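Local coordinates for flagellin (Burkholderia pseudomallei, PDB 4CFI), which is the subunit that polymerises into the filament of the bacterial flagellum and is recognised by the immune system, at residues A[88-93]-A[249-254]; A[96-101]-A[217-222]; A[136-141]-A[148-153]. All blocks are in the same frame, centred on the assembly; numbering follows the deposited sequence. Where two conformers were deposited one is given.

Interaction 1 of 3, residues A[88-93]-A[249-254]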
# COMPACT_ATOMS: atom_id res chain seq x y z
N VAL A 88 -15.79 -9.31 28.16
CA VAL A 88 -15.35 -9.25 26.77
C VAL A 88 -14.95 -7.81 26.51
O VAL A 88 -15.74 -6.89 26.76
CB VAL A 88 -16.48 -9.70 25.80
CG1 VAL A 88 -16.05 -9.50 24.36
CG2 VAL A 88 -16.86 -11.16 26.06
N SER A 89 -13.72 -7.62 26.05
CA SER A 89 -13.19 -6.31 25.74
C SER A 89 -13.17 -6.12 24.25
O SER A 89 -12.90 -7.04 23.48
CB SER A 89 -11.78 -6.15 26.30
OG SER A 89 -11.80 -6.19 27.71
N VAL A 90 -13.45 -4.88 23.84
CA VAL A 90 -13.49 -4.50 22.45
C VAL A 90 -12.59 -3.28 22.24
O VAL A 90 -12.85 -2.20 22.78
CB VAL A 90 -14.94 -4.18 22.03
CG1 VAL A 90 -15.02 -3.92 20.53
CG2 VAL A 90 -15.87 -5.32 22.43
N ASP A 91 -11.53 -3.47 21.45
CA ASP A 91 -10.57 -2.41 21.15
C ASP A 91 -11.03 -1.54 19.97
O ASP A 91 -10.85 -1.91 18.81
CB ASP A 91 -9.20 -3.02 20.86
CG ASP A 91 -8.13 -1.98 20.59
OD1 ASP A 91 -8.49 -0.80 20.38
OD2 ASP A 91 -6.93 -2.34 20.59
N LEU A 92 -11.58 -0.36 20.29
CA LEU A 92 -12.01 0.64 19.31
C LEU A 92 -11.13 1.89 19.39
O LEU A 92 -11.61 3.03 19.24
CB LEU A 92 -13.47 1.02 19.54
CG LEU A 92 -14.47 -0.12 19.36
CD1 LEU A 92 -15.85 0.35 19.78
CD2 LEU A 92 -14.47 -0.65 17.93
N THR A 93 -9.84 1.68 19.59
CA THR A 93 -8.91 2.79 19.74
C THR A 93 -8.41 3.39 18.41
O THR A 93 -7.92 4.51 18.40
CB THR A 93 -7.67 2.37 20.55
OG1 THR A 93 -6.98 1.31 19.87
CG2 THR A 93 -8.06 1.89 21.94
N ALA A 249 -12.80 -8.66 11.93
CA ALA A 249 -12.52 -9.97 12.52
C ALA A 249 -12.51 -9.90 14.04
O ALA A 249 -13.05 -10.79 14.71
CB ALA A 249 -11.19 -10.52 12.02
N THR A 250 -11.94 -8.84 14.60
CA THR A 250 -11.92 -8.71 16.07
C THR A 250 -13.31 -8.44 16.62
O THR A 250 -13.69 -8.98 17.65
CB THR A 250 -10.94 -7.63 16.58
OG1 THR A 250 -11.38 -6.33 16.16
CG2 THR A 250 -9.54 -7.89 16.09
N LEU A 251 -14.11 -7.62 15.93
CA LEU A 251 -15.50 -7.43 16.34
C LEU A 251 -16.26 -8.75 16.32
O LEU A 251 -17.00 -9.05 17.25
CB LEU A 251 -16.23 -6.43 15.45
CG LEU A 251 -15.67 -5.02 15.39
CD1 LEU A 251 -16.51 -4.24 14.40
CD2 LEU A 251 -15.63 -4.32 16.74
N GLY A 252 -16.05 -9.54 15.28
CA GLY A 252 -16.68 -10.86 15.16
C GLY A 252 -16.30 -11.82 16.28
O GLY A 252 -17.14 -12.55 16.82
N ALA A 253 -15.02 -11.81 16.64
CA ALA A 253 -14.53 -12.67 17.72
C ALA A 253 -15.17 -12.27 19.05
O ALA A 253 -15.50 -13.13 19.87
CB ALA A 253 -13.01 -12.58 17.81
N ALA A 254 -15.37 -10.97 19.25
CA ALA A 254 -16.05 -10.46 20.44
C ALA A 254 -17.53 -10.87 20.44
O ALA A 254 -18.05 -11.35 21.44
CB ALA A 254 -15.90 -8.96 20.55
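Flanking Leu92, which meets Leu251 across the contact, Asp91 OD1 is gripped twice by Thr93. The hydroxyl Thr93 OG1 donates to Asp91 OD1 at 2.6 Å on the syn side of the carboxylate, and Thr93 N approaches Asp91 OD1 at 2.9 Å, almost in line with the C-O bond. The second bond makes an Asx turn, a role suited to aspartate, whose short side chain brings OD1 within range of the amide two residues on. The turn leads out of the second strand of the hairpin 74-79/87-92, which lies on the long C-terminal helix 227-257 of the helical part of flagellin; segments 88-92 and 249-254 run nearly antiparallel, 164° between their directions. No hydrogen bond joins the two segments, and the union is purely apolar. Ala254 turns its CB to the strand, where Val88 CG1 touches it at 3.9 Å and Val90 CG2 at 4.1 Å; a lone methyl lets the branched valines come close to the helix. Val90 uses both branches: CG2 meets Ala254, and CG1, anti to the backbone N (chi1 -174°), meets Leu251. Leu251 reaches back and crosses both Val90 and Leu92 at about a right angle. Helix 2-31 adds to this apolar layer, Leu6 touching both Val90 and Leu251. One methyl, Leu251 CD2, serves two strand residues, lying 3.9 Å from Val90 CG1 and 4.0 Å from Leu92 CD2.

Interaction 2 of 3, residues A[96-101]-A[217-222]; sequences MSAAKI and QTVSNL
The backbone carbonyls of Ala98 and Ile101 accept from two successive amides, those of Ser220 and Val219, so that the turn at 96-101 is docked on the short 3-10 segment 219-220. These are the loops that probably connect the helical part of flagellin with the D2 part, one on the way out and the other returning to helix 227-257. Val219 N reaches Ile101 O at 3.0 Å in a nearly straight bond, 171° at the hydrogen. Ser220 N lies at 3.0 Å from Ala98 O but comes from above the carbonyl plane, 67° out of it, and its bond is more bent. The backbones come close here, with Ala98 CA and Ser220 CA 4.5 Å apart, and Ala98, with nothing beyond CB, suits the place: its CB packs 3.6 Å from Ser220 N.

Among the side chains, Val219 divides its branches between two partners. CG2 meets Ile101 CG1 at 3.9 Å, the two chains crossing obliquely, while CG1 turns to the methyl of Ala98. Ile101 holds CG1 between its backbone N and carbonyl carbon (chi1 61°), which places that atom against the valine. Helix 2-31 closes over this apolar patch, with Leu16 on Ile101 and Leu20 on Val219. At the more open side, the beta-branched Thr218 lays its methyl CG2 3.5 Å from Ala99 O. Its hydroxyl joins that of Ser220 in a hydrogen bond, OG1 to OG 2.7 Å, which ties together two side chains of segment 217-222, and Ser220 OG in turn lies 3.5 Å from Ala99 CA.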
# COMPACT_ATOMS: atom_id res chain seq x y z
N MET A 96 -10.88 5.30 11.97
CA MET A 96 -11.12 4.96 10.59
C MET A 96 -11.20 6.18 9.69
O MET A 96 -11.60 6.07 8.53
CB MET A 96 -12.43 4.17 10.50
CG MET A 96 -12.39 2.80 11.19
SD MET A 96 -11.21 1.65 10.43
CE MET A 96 -9.89 1.73 11.63
N SER A 97 -10.81 7.35 10.19
CA SER A 97 -10.80 8.55 9.35
C SER A 97 -9.79 8.39 8.22
O SER A 97 -8.82 7.63 8.32
CB SER A 97 -10.53 9.81 10.18
OG SER A 97 -9.18 9.93 10.56
N ALA A 98 -10.02 9.09 7.12
CA ALA A 98 -9.17 8.94 5.94
C ALA A 98 -7.69 9.24 6.20
O ALA A 98 -6.81 8.66 5.55
CB ALA A 98 -9.69 9.82 4.81
N ALA A 99 -7.40 10.12 7.15
CA ALA A 99 -6.02 10.48 7.47
C ALA A 99 -5.27 9.39 8.23
O ALA A 99 -4.04 9.47 8.35
CB ALA A 99 -6.00 11.77 8.27
N LYS A 100 -6.01 8.39 8.74
CA LYS A 100 -5.47 7.40 9.65
C LYS A 100 -5.53 5.97 9.10
O LYS A 100 -5.14 5.04 9.80
CB LYS A 100 -6.20 7.47 11.00
CG LYS A 100 -6.04 8.80 11.72
CD LYS A 100 -4.61 9.06 12.17
CE LYS A 100 -4.56 9.67 13.56
NZ LYS A 100 -3.23 9.42 14.19
N ILE A 101 -5.98 5.80 7.85
CA ILE A 101 -6.01 4.48 7.21
C ILE A 101 -5.35 4.57 5.84
O ILE A 101 -5.21 5.66 5.28
CB ILE A 101 -7.44 3.89 7.10
CG1 ILE A 101 -8.38 4.77 6.25
CG2 ILE A 101 -8.01 3.68 8.50
CD1 ILE A 101 -9.76 4.17 5.99
N GLN A 217 0.43 7.44 0.03
CA GLN A 217 -0.27 8.33 0.95
C GLN A 217 -1.36 7.59 1.72
O GLN A 217 -1.82 6.54 1.28
CB GLN A 217 -0.92 9.49 0.19
CG GLN A 217 0.01 10.25 -0.74
CD GLN A 217 0.04 9.70 -2.16
OE1 GLN A 217 -0.43 8.60 -2.43
NE2 GLN A 217 0.64 10.46 -3.07
N THR A 218 -1.80 8.16 2.84
CA THR A 218 -3.04 7.71 3.48
C THR A 218 -4.22 8.00 2.55
O THR A 218 -4.12 8.77 1.58
CB THR A 218 -3.26 8.39 4.85
OG1 THR A 218 -3.32 9.81 4.69
CG2 THR A 218 -2.13 8.00 5.84
N VAL A 219 -5.36 7.39 2.85
CA VAL A 219 -6.55 7.55 1.99
C VAL A 219 -6.87 9.04 1.79
O VAL A 219 -7.22 9.45 0.69
CB VAL A 219 -7.74 6.76 2.57
CG1 VAL A 219 -9.02 7.11 1.82
CG2 VAL A 219 -7.45 5.26 2.49
N SER A 220 -6.69 9.85 2.83
CA SER A 220 -6.95 11.29 2.76
C SER A 220 -6.28 12.00 1.61
O SER A 220 -6.86 12.91 1.03
CB SER A 220 -6.54 11.95 4.08
OG SER A 220 -5.15 11.78 4.34
N ASN A 221 -5.05 11.60 1.28
CA ASN A 221 -4.23 12.31 0.31
C ASN A 221 -4.02 11.55 -1.00
O ASN A 221 -3.10 11.89 -1.76
CB ASN A 221 -2.89 12.74 0.93
CG ASN A 221 -3.03 13.94 1.87
OD1 ASN A 221 -2.43 13.96 2.95
ND2 ASN A 221 -3.79 14.94 1.47
N LEU A 222 -4.89 10.58 -1.31
CA LEU A 222 -4.81 9.90 -2.59
C LEU A 222 -5.26 10.78 -3.74
O LEU A 222 -6.23 11.53 -3.65
CB LEU A 222 -5.65 8.62 -2.57
CG LEU A 222 -5.13 7.56 -1.59
CD1 LEU A 222 -6.06 6.36 -1.60
CD2 LEU A 222 -3.70 7.15 -1.92

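Interaction 3 of 3, residues A[136-141]-A[148-153]; sequences TQINVV and FTFTDQ
Asn139 lies over Thr151, its partner in a hydrogen-bonded antiparallel pair, and its side chain can be traced outward. CB rests 3.3 Å from Thr151 OG1. CG, set beside the backbone N by chi1 of -53°, passes the same oxygen at 3.7 Å. There the amide divides: ND2 donates to Thr151 OG1 at 3.0 Å, with the hydroxyl only 8° out of the amide plane, and OD1 is bonded to Thr114 OG1 of strand 111-119. Asparagine, with a donor and an acceptor on one short stem, can thus link its strand to both neighbours. The backbone pair itself is closed by Asn139 N to Thr151 O, 2.8 Å, and by the return bond from Thr151 N. This face, mostly polar with Thr149, also carries Val141.

Ile138, Val140 and Phe150 form an apolar cluster on the other face, turned to helix 160-167. Val140 CG1 leans on Phe148 CD1 at 3.6 Å; Val140 CG2 is 4.0 Å from Phe150 CE1, these two side chains lying side by side and pointing the same way. Ile138 CG2 comes obliquely to the Phe150 ring, on which Phe167 also stacks. Near Thr136, Gln153, bent at chi2 (-77°), brings OE1 to Thr136 N at 2.9 Å, the donor standing above the carbonyl plane. Sequence-adjacent strands 135-142 and 148-152, with paired backbone bonds, make a beta hairpin: the middle and last strands of a three-stranded antiparallel sheet.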
# COMPACT_ATOMS: atom_id res chain seq x y z
N THR A 136 18.56 -7.55 -19.16
CA THR A 136 17.98 -6.45 -19.92
C THR A 136 16.79 -5.77 -19.22
O THR A 136 16.39 -4.67 -19.62
CB THR A 136 17.54 -6.90 -21.32
OG1 THR A 136 16.58 -7.96 -21.17
CG2 THR A 136 18.75 -7.40 -22.14
N GLN A 137 16.23 -6.40 -18.18
CA GLN A 137 15.20 -5.76 -17.34
C GLN A 137 15.40 -6.22 -15.92
O GLN A 137 15.86 -7.35 -15.69
CB GLN A 137 13.76 -6.15 -17.77
CG GLN A 137 13.48 -5.92 -19.24
CD GLN A 137 12.09 -6.32 -19.67
OE1 GLN A 137 11.31 -6.82 -18.89
NE2 GLN A 137 11.80 -6.12 -20.94
N ILE A 138 15.02 -5.37 -14.96
CA ILE A 138 14.95 -5.76 -13.56
C ILE A 138 13.56 -5.42 -13.04
O ILE A 138 13.13 -4.27 -13.10
CB ILE A 138 16.02 -5.06 -12.70
CG1 ILE A 138 17.42 -5.41 -13.23
CG2 ILE A 138 15.85 -5.44 -11.23
CD1 ILE A 138 18.52 -4.56 -12.59
N ASN A 139 12.88 -6.42 -12.52
CA ASN A 139 11.61 -6.25 -11.83
C ASN A 139 11.88 -6.05 -10.35
O ASN A 139 12.60 -6.84 -9.75
CB ASN A 139 10.75 -7.49 -12.01
CG ASN A 139 10.60 -7.84 -13.48
OD1 ASN A 139 10.04 -7.08 -14.27
ND2 ASN A 139 11.10 -9.01 -13.85
N VAL A 140 11.32 -4.98 -9.79
CA VAL A 140 11.51 -4.63 -8.38
C VAL A 140 10.23 -5.02 -7.62
O VAL A 140 9.14 -4.53 -7.93
CB VAL A 140 11.80 -3.13 -8.23
CG1 VAL A 140 12.04 -2.76 -6.76
CG2 VAL A 140 13.00 -2.74 -9.08
N VAL A 141 10.40 -5.90 -6.65
CA VAL A 141 9.29 -6.55 -5.96
C VAL A 141 9.34 -6.19 -4.47
O VAL A 141 10.39 -6.24 -3.84
CB VAL A 141 9.36 -8.09 -6.17
CG1 VAL A 141 8.20 -8.78 -5.49
CG2 VAL A 141 9.38 -8.44 -7.66
N PHE A 148 12.99 -4.45 -0.92
CA PHE A 148 12.87 -5.00 -2.26
C PHE A 148 13.57 -6.33 -2.46
O PHE A 148 14.62 -6.58 -1.85
CB PHE A 148 13.48 -4.00 -3.29
CG PHE A 148 13.14 -2.56 -3.03
CD1 PHE A 148 11.85 -2.11 -3.20
CD2 PHE A 148 14.10 -1.66 -2.56
CE1 PHE A 148 11.52 -0.80 -2.91
CE2 PHE A 148 13.78 -0.34 -2.27
CZ PHE A 148 12.49 0.09 -2.46
N THR A 149 13.02 -7.12 -3.36
CA THR A 149 13.74 -8.21 -4.01
C THR A 149 13.68 -7.95 -5.54
O THR A 149 12.94 -7.08 -6.00
CB THR A 149 13.14 -9.59 -3.67
OG1 THR A 149 11.76 -9.63 -4.07
CG2 THR A 149 13.28 -9.91 -2.18
N PHE A 150 14.47 -8.71 -6.30
CA PHE A 150 14.74 -8.38 -7.70
C PHE A 150 14.79 -9.59 -8.59
O PHE A 150 15.48 -10.58 -8.26
CB PHE A 150 16.08 -7.66 -7.81
CG PHE A 150 16.18 -6.44 -6.94
CD1 PHE A 150 15.69 -5.23 -7.38
CD2 PHE A 150 16.75 -6.49 -5.68
CE1 PHE A 150 15.78 -4.11 -6.58
CE2 PHE A 150 16.84 -5.35 -4.88
CZ PHE A 150 16.38 -4.15 -5.35
N THR A 151 14.12 -9.52 -9.74
CA THR A 151 14.23 -10.56 -10.76
C THR A 151 14.60 -9.91 -12.10
O THR A 151 14.44 -8.71 -12.31
CB THR A 151 12.94 -11.39 -10.91
OG1 THR A 151 11.92 -10.55 -11.42
CG2 THR A 151 12.54 -12.04 -9.58
N ASP A 152 15.09 -10.75 -13.01
CA ASP A 152 15.48 -10.32 -14.35
C ASP A 152 14.31 -10.46 -15.35
O ASP A 152 13.16 -10.75 -14.97
CB ASP A 152 16.74 -11.07 -14.83
CG ASP A 152 16.53 -12.56 -15.07
OD1 ASP A 152 15.39 -13.04 -15.23
OD2 ASP A 152 17.59 -13.26 -15.11
N GLN A 153 14.61 -10.22 -16.62
CA GLN A 153 13.60 -10.20 -17.67
C GLN A 153 12.92 -11.55 -17.83
O GLN A 153 11.84 -11.61 -18.42
CB GLN A 153 14.21 -9.77 -19.02
CG GLN A 153 15.21 -10.72 -19.63
CD GLN A 153 16.58 -10.69 -19.01
OE1 GLN A 153 16.94 -9.79 -18.25
NE2 GLN A 153 17.41 -11.63 -19.40

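Overall arrangement
Along the chain the first segments of interactions 1 and 2 follow one another closely, two residues apart, the hairpin of interaction 3 comes next, and the return passage 217-222 precedes the helix segment 249-254, so the three contacts are enclosed one within another. Interactions 1 and 2 have centres about 22 Å apart and share helices 2-31 and 227-257, the helical part formed by both ends of the chain. Interaction 3 belongs to the D2 sheet, on the opposite side of the chain's centre, about 41 Å between centres from interaction 1 and 30 Å from interaction 2. Interaction 2 thus gathers the outgoing and returning chain between the two parts of an elongated flagellin.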